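Local coordinates for topoisomerase I-like protein (Leishmania donovani, PDB 2B9S) that probably relaxes supercoiled DNA, as the large subunit of a heterodimeric type IB topoisomerase that cuts and reseals one strand, at residues D[282-287]-D[380-385]; D[265-270]-D[276-281]; D[76-81]-D[97-102]. All coordinates share one frame; numbering follows the deposited sequence.

Contact 1 (D[282-287]-D[380-385]); sequences YFIDRL and LSAKVF. With nucleotides of chain C; nucleotides of chain A.
In the catalytic core, the end of helix 272-287 packs against the first turn of helix 384-400 and the beta turn that leads into it, and that same beta turn grips the backbone of the bound DNA. Ile284 touches it with two branches. CG1 beside the backbone N (chi1 -68°) leaves CG2 anti to it, and CG2 reaches Phe385 CB at 3.8 Å and lies near Ala382 O, while CD1 meets Ala382 CB at 3.9 Å. The Ile284 and Phe385 side chains cross at about a right angle. Next to this, the Phe385 ring brings CD2 to within 3.8 Å of Asp285 CA and also meets Asp285 CB, an oblique approach. No hydrogen bond joins the two segments; the carboxylate of Asp285 is engaged instead by Arg260 in a salt bridge and by Tyr263 in a hydrogen bond, and Asp285 O accepts from Asn389, further along helix 384-400.

The polar side of the turn, a type I beta turn from Ser381 to Val384, faces the DNA. OP1 of DC17 of chain C receives two bonds, from Ser381 OG at 2.8 Å and from Lys383 N at 2.8 Å with an N-H...O angle of 149°. Lys383, bent at chi3 and chi4, carries NZ to OP1 of DT10 of chain A at 2.9 Å, so one short turn holds a phosphate of each of two DNA chains. With the side chain of Ala382 about 10 Å from the vanadate, this is a phosphate-binding turn on the DNA-facing side of a type IB topoisomerase core, backed by buried apolar packing.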
# COMPACT_ATOMS: atom_id res chain seq x y z
N TYR D 282 -18.71 12.34 -10.72
CA TYR D 282 -18.45 13.74 -10.42
C TYR D 282 -17.48 13.93 -9.24
O TYR D 282 -16.57 14.77 -9.31
CB TYR D 282 -19.77 14.46 -10.14
CG TYR D 282 -19.63 15.87 -9.62
CD1 TYR D 282 -19.39 16.94 -10.49
CD2 TYR D 282 -19.76 16.15 -8.26
CE1 TYR D 282 -19.26 18.25 -10.02
CE2 TYR D 282 -19.63 17.44 -7.77
CZ TYR D 282 -19.39 18.49 -8.66
OH TYR D 282 -19.27 19.79 -8.18
N PHE D 283 -17.71 13.18 -8.15
CA PHE D 283 -16.82 13.19 -6.99
C PHE D 283 -15.42 12.67 -7.30
O PHE D 283 -14.45 13.27 -6.88
CB PHE D 283 -17.38 12.38 -5.81
CG PHE D 283 -18.53 13.04 -5.09
CD1 PHE D 283 -18.82 14.39 -5.29
CD2 PHE D 283 -19.29 12.32 -4.19
CE1 PHE D 283 -19.89 15.00 -4.64
CE2 PHE D 283 -20.34 12.92 -3.51
CZ PHE D 283 -20.64 14.27 -3.74
N ILE D 284 -15.34 11.55 -8.01
CA ILE D 284 -14.07 10.91 -8.37
C ILE D 284 -13.25 11.82 -9.31
O ILE D 284 -12.03 11.97 -9.15
CB ILE D 284 -14.31 9.51 -9.01
CG1 ILE D 284 -14.86 8.54 -7.95
CG2 ILE D 284 -13.04 8.97 -9.66
CD1 ILE D 284 -15.37 7.22 -8.51
N ASP D 285 -13.94 12.43 -10.27
CA ASP D 285 -13.35 13.41 -11.17
C ASP D 285 -12.87 14.67 -10.44
O ASP D 285 -11.68 15.00 -10.48
CB ASP D 285 -14.33 13.78 -12.29
CG ASP D 285 -13.83 14.91 -13.19
OD1 ASP D 285 -12.64 15.29 -13.13
OD2 ASP D 285 -14.65 15.43 -13.97
N ARG D 286 -13.79 15.37 -9.76
CA ARG D 286 -13.48 16.72 -9.26
C ARG D 286 -12.70 16.73 -7.96
O ARG D 286 -11.89 17.63 -7.73
CB ARG D 286 -14.75 17.60 -9.12
CG ARG D 286 -15.62 17.78 -10.37
CD ARG D 286 -14.84 17.81 -11.70
NE ARG D 286 -13.97 18.97 -11.88
CZ ARG D 286 -14.02 19.80 -12.93
NH1 ARG D 286 -14.90 19.63 -13.91
NH2 ARG D 286 -13.17 20.81 -12.99
N LEU D 287 -12.94 15.71 -7.13
CA LEU D 287 -12.33 15.61 -5.80
C LEU D 287 -11.27 14.51 -5.66
O LEU D 287 -10.68 14.37 -4.59
CB LEU D 287 -13.41 15.38 -4.73
CG LEU D 287 -14.50 16.42 -4.48
CD1 LEU D 287 -15.35 15.94 -3.35
CD2 LEU D 287 -13.88 17.77 -4.18
N LEU D 380 -10.06 2.28 -18.89
CA LEU D 380 -10.41 3.35 -17.96
C LEU D 380 -11.15 2.84 -16.70
O LEU D 380 -12.09 2.06 -16.78
CB LEU D 380 -11.21 4.47 -18.65
CG LEU D 380 -11.50 5.74 -17.84
CD1 LEU D 380 -10.23 6.52 -17.52
CD2 LEU D 380 -12.53 6.63 -18.52
N SER D 381 -10.68 3.29 -15.54
CA SER D 381 -11.24 2.87 -14.26
C SER D 381 -11.04 4.04 -13.34
O SER D 381 -10.36 4.99 -13.72
CB SER D 381 -10.55 1.59 -13.73
OG SER D 381 -9.23 1.86 -13.29
N ALA D 382 -11.64 4.00 -12.15
CA ALA D 382 -11.66 5.15 -11.25
C ALA D 382 -10.30 5.62 -10.72
O ALA D 382 -10.15 6.81 -10.41
CB ALA D 382 -12.64 4.92 -10.08
N LYS D 383 -9.33 4.70 -10.60
CA LYS D 383 -8.05 5.05 -9.98
C LYS D 383 -7.28 5.97 -10.92
O LYS D 383 -6.46 6.77 -10.47
CB LYS D 383 -7.23 3.82 -9.58
CG LYS D 383 -6.53 3.06 -10.73
CD LYS D 383 -5.74 1.84 -10.23
CE LYS D 383 -4.36 2.23 -9.69
NZ LYS D 383 -3.41 2.74 -10.77
N VAL D 384 -7.58 5.86 -12.21
CA VAL D 384 -6.92 6.64 -13.27
C VAL D 384 -7.19 8.14 -13.13
O VAL D 384 -6.30 8.96 -13.44
CB VAL D 384 -7.32 6.11 -14.71
CG1 VAL D 384 -6.60 6.90 -15.81
CG2 VAL D 384 -7.00 4.63 -14.85
N PHE D 385 -8.38 8.52 -12.66
CA PHE D 385 -8.72 9.93 -12.41
C PHE D 385 -7.84 10.54 -11.34
O PHE D 385 -7.63 11.76 -11.27
CB PHE D 385 -10.18 10.07 -11.99
CG PHE D 385 -11.15 10.05 -13.13
CD1 PHE D 385 -11.66 8.85 -13.60
CD2 PHE D 385 -11.54 11.25 -13.75
CE1 PHE D 385 -12.57 8.83 -14.66
CE2 PHE D 385 -12.44 11.25 -14.82
CZ PHE D 385 -12.96 10.04 -15.28
P DC C 17 -10.24 0.98 -9.58
OP1 DC C 17 -9.71 1.96 -10.56
OP2 DC C 17 -11.62 1.12 -9.11
O5' DC C 17 -10.08 -0.43 -10.26
C5' DC C 17 -8.89 -0.86 -10.89
C4' DC C 17 -9.12 -2.32 -11.21
O4' DC C 17 -9.02 -3.09 -9.99
C3' DC C 17 -10.50 -2.66 -11.78
O3' DC C 17 -10.29 -3.49 -12.89
C2' DC C 17 -11.17 -3.49 -10.70
C1' DC C 17 -9.94 -4.17 -10.08
N1 DC C 17 -10.17 -4.79 -8.73
C2 DC C 17 -9.48 -5.96 -8.40
O2 DC C 17 -8.70 -6.46 -9.24
N3 DC C 17 -9.69 -6.51 -7.17
C4 DC C 17 -10.55 -5.95 -6.31
N4 DC C 17 -10.72 -6.58 -5.14
C5 DC C 17 -11.28 -4.77 -6.61
C6 DC C 17 -11.05 -4.22 -7.82
P DT A 10 -0.47 3.07 -8.51
OP1 DT A 10 -1.40 3.99 -9.15
OP2 DT A 10 1.01 3.17 -8.64
O5' DT A 10 -0.74 3.13 -6.93
C5' DT A 10 -2.04 3.43 -6.39
C4' DT A 10 -1.96 3.50 -4.88
O4' DT A 10 -1.44 2.27 -4.32
C3' DT A 10 -1.02 4.57 -4.32
O3' DT A 10 -1.71 5.24 -3.31
C2' DT A 10 0.16 3.83 -3.69
C1' DT A 10 -0.57 2.59 -3.22
N1 DT A 10 0.25 1.40 -2.95
C2 DT A 10 0.05 0.72 -1.76
O2 DT A 10 -0.74 1.08 -0.91
N3 DT A 10 0.82 -0.39 -1.59
C4 DT A 10 1.77 -0.90 -2.48
O4 DT A 10 2.40 -1.93 -2.21
C5 DT A 10 1.95 -0.15 -3.69
C7 DT A 10 3.04 -0.51 -4.68
C6 DT A 10 1.18 0.95 -3.89

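Contact 2 (D[265-270]-D[276-281]); sequences EDFKSN and QRAVAM
The ring of Phe267 points its CD1-CE1 side at the backbone and methyl of Ala278. CD1 comes to 3.5 Å from Ala278 CB, and CE1 to 3.5 Å from Ala278 O, which approaches obliquely. Val279 N lies at the ring edge, near its plane, 3.8 Å from CE1, and Val279 CG2 touches the same atom more loosely. With CG beside the backbone N (chi1 -72°), the ring extends across to helix 272-287 even though its CB does not point there. Asp266, by contrast, aims its CB directly at that helix, meeting Ala278 CB at 3.6 Å; the small alanine side chain is thus touched by two neighbouring residues. Asp266 OD2 lies at the edge of the Arg277 guanidinium, near its plane, with carboxylate and guanidinium planes 55° apart, but OD2 and NH2 are 4.1 Å distant, beyond a salt bridge, and any attraction is probably modest.

A type I beta turn from Asp266 to Ser269 leads away from helix 236-266, and Ser269 OG accepts a hydrogen bond from Asp271 N just beyond. Two consecutive helices, 236-266 and 272-287, are thus joined by a short connection and packed together, with Phe267 also on Val343 and Leu346 of helix 341-351, and Arg277 on His372 of helix 366-373.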
# COMPACT_ATOMS: atom_id res chain seq x y z
N GLU D 265 -25.44 15.15 -18.18
CA GLU D 265 -26.72 14.74 -18.74
C GLU D 265 -27.39 13.68 -17.84
O GLU D 265 -28.63 13.64 -17.75
CB GLU D 265 -26.54 14.22 -20.17
N ASP D 266 -26.58 12.84 -17.19
CA ASP D 266 -27.07 11.81 -16.27
C ASP D 266 -27.60 12.38 -14.94
O ASP D 266 -28.37 11.72 -14.25
CB ASP D 266 -25.99 10.78 -15.94
CG ASP D 266 -25.56 9.97 -17.14
OD1 ASP D 266 -26.33 9.85 -18.12
OD2 ASP D 266 -24.43 9.44 -17.08
N PHE D 267 -27.16 13.59 -14.58
CA PHE D 267 -27.72 14.28 -13.42
C PHE D 267 -29.24 14.38 -13.53
O PHE D 267 -29.94 14.35 -12.53
CB PHE D 267 -27.13 15.68 -13.26
CG PHE D 267 -25.70 15.69 -12.79
CD1 PHE D 267 -25.17 14.61 -12.09
CD2 PHE D 267 -24.89 16.80 -13.04
CE1 PHE D 267 -23.83 14.62 -11.66
CE2 PHE D 267 -23.56 16.83 -12.61
CZ PHE D 267 -23.03 15.73 -11.92
N LYS D 268 -29.73 14.50 -14.77
CA LYS D 268 -31.16 14.72 -15.00
C LYS D 268 -31.91 13.41 -15.24
O LYS D 268 -33.10 13.44 -15.54
CB LYS D 268 -31.38 15.74 -16.17
N SER D 269 -31.23 12.28 -15.09
CA SER D 269 -31.85 10.96 -15.29
C SER D 269 -32.94 10.65 -14.27
O SER D 269 -32.89 11.09 -13.12
CB SER D 269 -30.79 9.86 -15.26
OG SER D 269 -31.37 8.57 -15.42
N ASN D 270 -33.94 9.88 -14.70
CA ASN D 270 -34.96 9.39 -13.77
C ASN D 270 -34.62 7.97 -13.32
O ASN D 270 -35.30 7.41 -12.45
CB ASN D 270 -36.37 9.49 -14.37
CG ASN D 270 -36.62 8.47 -15.47
OD1 ASN D 270 -36.07 8.58 -16.58
ND2 ASN D 270 -37.48 7.49 -15.19
N GLN D 276 -27.10 8.37 -9.50
CA GLN D 276 -26.10 8.04 -8.47
C GLN D 276 -24.71 7.83 -9.07
O GLN D 276 -23.72 8.40 -8.57
CB GLN D 276 -26.52 6.80 -7.67
CG GLN D 276 -27.63 7.07 -6.66
CD GLN D 276 -27.92 5.91 -5.74
OE1 GLN D 276 -27.31 4.85 -5.82
NE2 GLN D 276 -28.87 6.10 -4.85
N ARG D 277 -24.65 7.02 -10.14
CA ARG D 277 -23.44 6.83 -10.96
C ARG D 277 -22.80 8.16 -11.39
O ARG D 277 -21.57 8.31 -11.32
CB ARG D 277 -23.74 5.96 -12.18
CG ARG D 277 -22.50 5.40 -12.89
CD ARG D 277 -22.90 4.44 -14.01
NE ARG D 277 -23.62 5.15 -15.08
CZ ARG D 277 -24.28 4.56 -16.08
NH1 ARG D 277 -24.33 3.23 -16.19
NH2 ARG D 277 -24.88 5.32 -16.98
N ALA D 278 -23.64 9.12 -11.79
CA ALA D 278 -23.22 10.49 -12.19
C ALA D 278 -22.58 11.31 -11.07
O ALA D 278 -21.56 11.98 -11.29
CB ALA D 278 -24.42 11.25 -12.78
N VAL D 279 -23.19 11.31 -9.89
CA VAL D 279 -22.64 12.04 -8.74
C VAL D 279 -21.32 11.40 -8.26
O VAL D 279 -20.38 12.10 -7.84
CB VAL D 279 -23.69 12.18 -7.60
CG1 VAL D 279 -23.14 12.89 -6.38
CG2 VAL D 279 -24.93 12.93 -8.13
N ALA D 280 -21.25 10.07 -8.35
CA ALA D 280 -20.05 9.34 -7.93
C ALA D 280 -18.91 9.67 -8.87
O ALA D 280 -17.79 9.98 -8.41
CB ALA D 280 -20.30 7.84 -7.87
N MET D 281 -19.17 9.64 -10.17
CA MET D 281 -18.11 10.01 -11.11
C MET D 281 -17.75 11.50 -11.08
O MET D 281 -16.60 11.87 -11.30
CB MET D 281 -18.29 9.38 -12.51
CG MET D 281 -19.52 9.69 -13.27
SD MET D 281 -19.79 8.45 -14.57
CE MET D 281 -18.90 9.19 -15.95

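Contact 3 (D[76-81]-D[97-102])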
# COMPACT_ATOMS: atom_id res chain seq x y z
N VAL D 76 -8.67 -4.05 22.13
CA VAL D 76 -8.87 -4.99 21.03
C VAL D 76 -7.56 -5.72 20.76
O VAL D 76 -7.56 -6.93 20.54
CB VAL D 76 -9.39 -4.28 19.76
CG1 VAL D 76 -9.47 -5.26 18.60
CG2 VAL D 76 -10.78 -3.63 20.02
N PHE D 77 -6.46 -4.98 20.80
CA PHE D 77 -5.13 -5.51 20.60
C PHE D 77 -4.80 -6.57 21.66
O PHE D 77 -4.36 -7.68 21.32
CB PHE D 77 -4.08 -4.39 20.61
CG PHE D 77 -2.69 -4.86 20.26
CD1 PHE D 77 -1.80 -5.30 21.27
CD2 PHE D 77 -2.27 -4.90 18.95
CE1 PHE D 77 -0.52 -5.76 20.96
CE2 PHE D 77 -0.98 -5.36 18.63
CZ PHE D 77 -0.11 -5.79 19.64
N ARG D 78 -5.05 -6.22 22.93
CA ARG D 78 -4.79 -7.08 24.09
C ARG D 78 -5.64 -8.34 24.07
O ARG D 78 -5.16 -9.44 24.38
CB ARG D 78 -5.07 -6.31 25.38
CG ARG D 78 -4.15 -5.15 25.63
CD ARG D 78 -4.62 -4.32 26.81
NE ARG D 78 -4.49 -5.03 28.08
CZ ARG D 78 -3.40 -5.04 28.85
NH1 ARG D 78 -2.30 -4.38 28.49
NH2 ARG D 78 -3.41 -5.72 29.99
N ARG D 79 -6.90 -8.17 23.70
CA ARG D 79 -7.82 -9.28 23.58
C ARG D 79 -7.39 -10.25 22.47
O ARG D 79 -7.40 -11.46 22.67
CB ARG D 79 -9.26 -8.78 23.37
CG ARG D 79 -10.13 -9.71 22.51
CD ARG D 79 -11.63 -9.60 22.78
NE ARG D 79 -12.07 -8.24 23.08
CZ ARG D 79 -12.34 -7.30 22.17
NH1 ARG D 79 -12.23 -7.56 20.86
NH2 ARG D 79 -12.73 -6.10 22.58
N ASN D 80 -7.02 -9.72 21.32
CA ASN D 80 -6.66 -10.59 20.21
C ASN D 80 -5.35 -11.34 20.44
O ASN D 80 -5.24 -12.51 20.11
CB ASN D 80 -6.60 -9.81 18.91
CG ASN D 80 -7.96 -9.51 18.36
OD1 ASN D 80 -8.88 -10.32 18.47
ND2 ASN D 80 -8.12 -8.32 17.76
N PHE D 81 -4.37 -10.65 21.02
CA PHE D 81 -3.14 -11.28 21.49
C PHE D 81 -3.41 -12.46 22.44
O PHE D 81 -2.88 -13.55 22.25
CB PHE D 81 -2.18 -10.28 22.15
CG PHE D 81 -1.23 -10.94 23.14
CD1 PHE D 81 -0.12 -11.69 22.67
CD2 PHE D 81 -1.48 -10.88 24.52
CE1 PHE D 81 0.73 -12.35 23.58
CE2 PHE D 81 -0.65 -11.53 25.41
CZ PHE D 81 0.47 -12.26 24.94
N ARG D 97 -5.61 -17.59 32.90
CA ARG D 97 -7.04 -17.37 32.60
C ARG D 97 -7.38 -15.92 32.30
O ARG D 97 -8.40 -15.62 31.67
CB ARG D 97 -7.93 -17.93 33.74
N ARG D 98 -6.52 -15.01 32.75
CA ARG D 98 -6.76 -13.59 32.62
C ARG D 98 -5.46 -12.85 32.39
O ARG D 98 -4.52 -12.99 33.17
CB ARG D 98 -7.51 -13.04 33.88
N LEU D 99 -5.41 -12.07 31.31
CA LEU D 99 -4.26 -11.24 30.94
C LEU D 99 -3.83 -10.27 32.04
O LEU D 99 -2.63 -9.96 32.16
CB LEU D 99 -4.60 -10.42 29.68
CG LEU D 99 -3.58 -10.09 28.58
CD1 LEU D 99 -3.82 -8.68 28.05
CD2 LEU D 99 -2.11 -10.25 28.96
N GLU D 100 -4.80 -9.77 32.80
CA GLU D 100 -4.58 -8.80 33.88
C GLU D 100 -3.63 -9.35 34.95
O GLU D 100 -2.86 -8.61 35.56
CB GLU D 100 -5.95 -8.38 34.52
N LEU D 101 -3.66 -10.67 35.13
CA LEU D 101 -2.85 -11.36 36.14
C LEU D 101 -1.48 -11.83 35.63
O LEU D 101 -0.72 -12.43 36.40
CB LEU D 101 -3.63 -12.54 36.73
CG LEU D 101 -4.91 -12.20 37.50
CD1 LEU D 101 -5.49 -13.46 38.10
CD2 LEU D 101 -4.63 -11.17 38.59
N CYS D 102 -1.17 -11.56 34.36
CA CYS D 102 0.12 -11.91 33.77
C CYS D 102 1.10 -10.78 33.97
O CYS D 102 0.80 -9.65 33.61
CB CYS D 102 -0.00 -12.15 32.26
SG CYS D 102 -1.04 -13.49 31.76
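One face of the Arg78 guanidinium is occupied by Leu99 CD1, which sits 3.6 Å from NH2 and 3.7 Å from NE. The arginine chain bends at chi3 (69°), which folds its flat end round over this methyl. Arg78 CB, which already points toward the loop, touches the same CD1 of Leu99 at 3.8 Å. At the Phe81 ring the approach differs: Leu99 CD2 comes to the edge, near the ring plane, 4.0 Å from CE2. Leucine and phenylalanine side chains cross there at about a right angle, whereas Arg78 and Leu99 meet obliquely. Leu99 thus divides its two methyls between a guanidinium face and an aromatic edge, both carried by helix 75-89.

Helix 54-64 adds Phe63, which touches Leu99 and Arg78 and stacks with Phe81; Phe82 and Phe104 also pack on Leu99. Leu99 itself opens a short 3-10 segment, residues 99-101, in the loop that follows helix 75-89.

No hydrogen bond links the two segments. With NH1 bonded to Tyr72 O and NE in a long, weak ion pair with Glu75, the guanidinium presents one face to the Leu99 methyl. The chemistry is therefore apolar packing against a charged but flat group, which implies van der Waals contact between loop and helix, without a directional bond.

How the contacts relate
Contacts 1 and 2 share helix 272-287 and lie in the catalytic core, with centres 14 Å apart; they touch directly where Tyr282 CB packs on Phe267 CZ at 3.9 Å. Contact 1 is the one beside the DNA, and its Ala382 side chain lies about 10 Å from the vanadate bound by Arg290, Lys328, Arg386 and His429. Arg386 directly follows the last residue of segment 380-385. Contact 2 stands further back, its nearest atom about 11 Å from the nucleic acid. Contact 3 belongs to the DNA-binding fragment, its centre 44 Å from that of contact 1, on the opposite side of the chain's centre, yet its nearest atom is about 10 Å from the DNA.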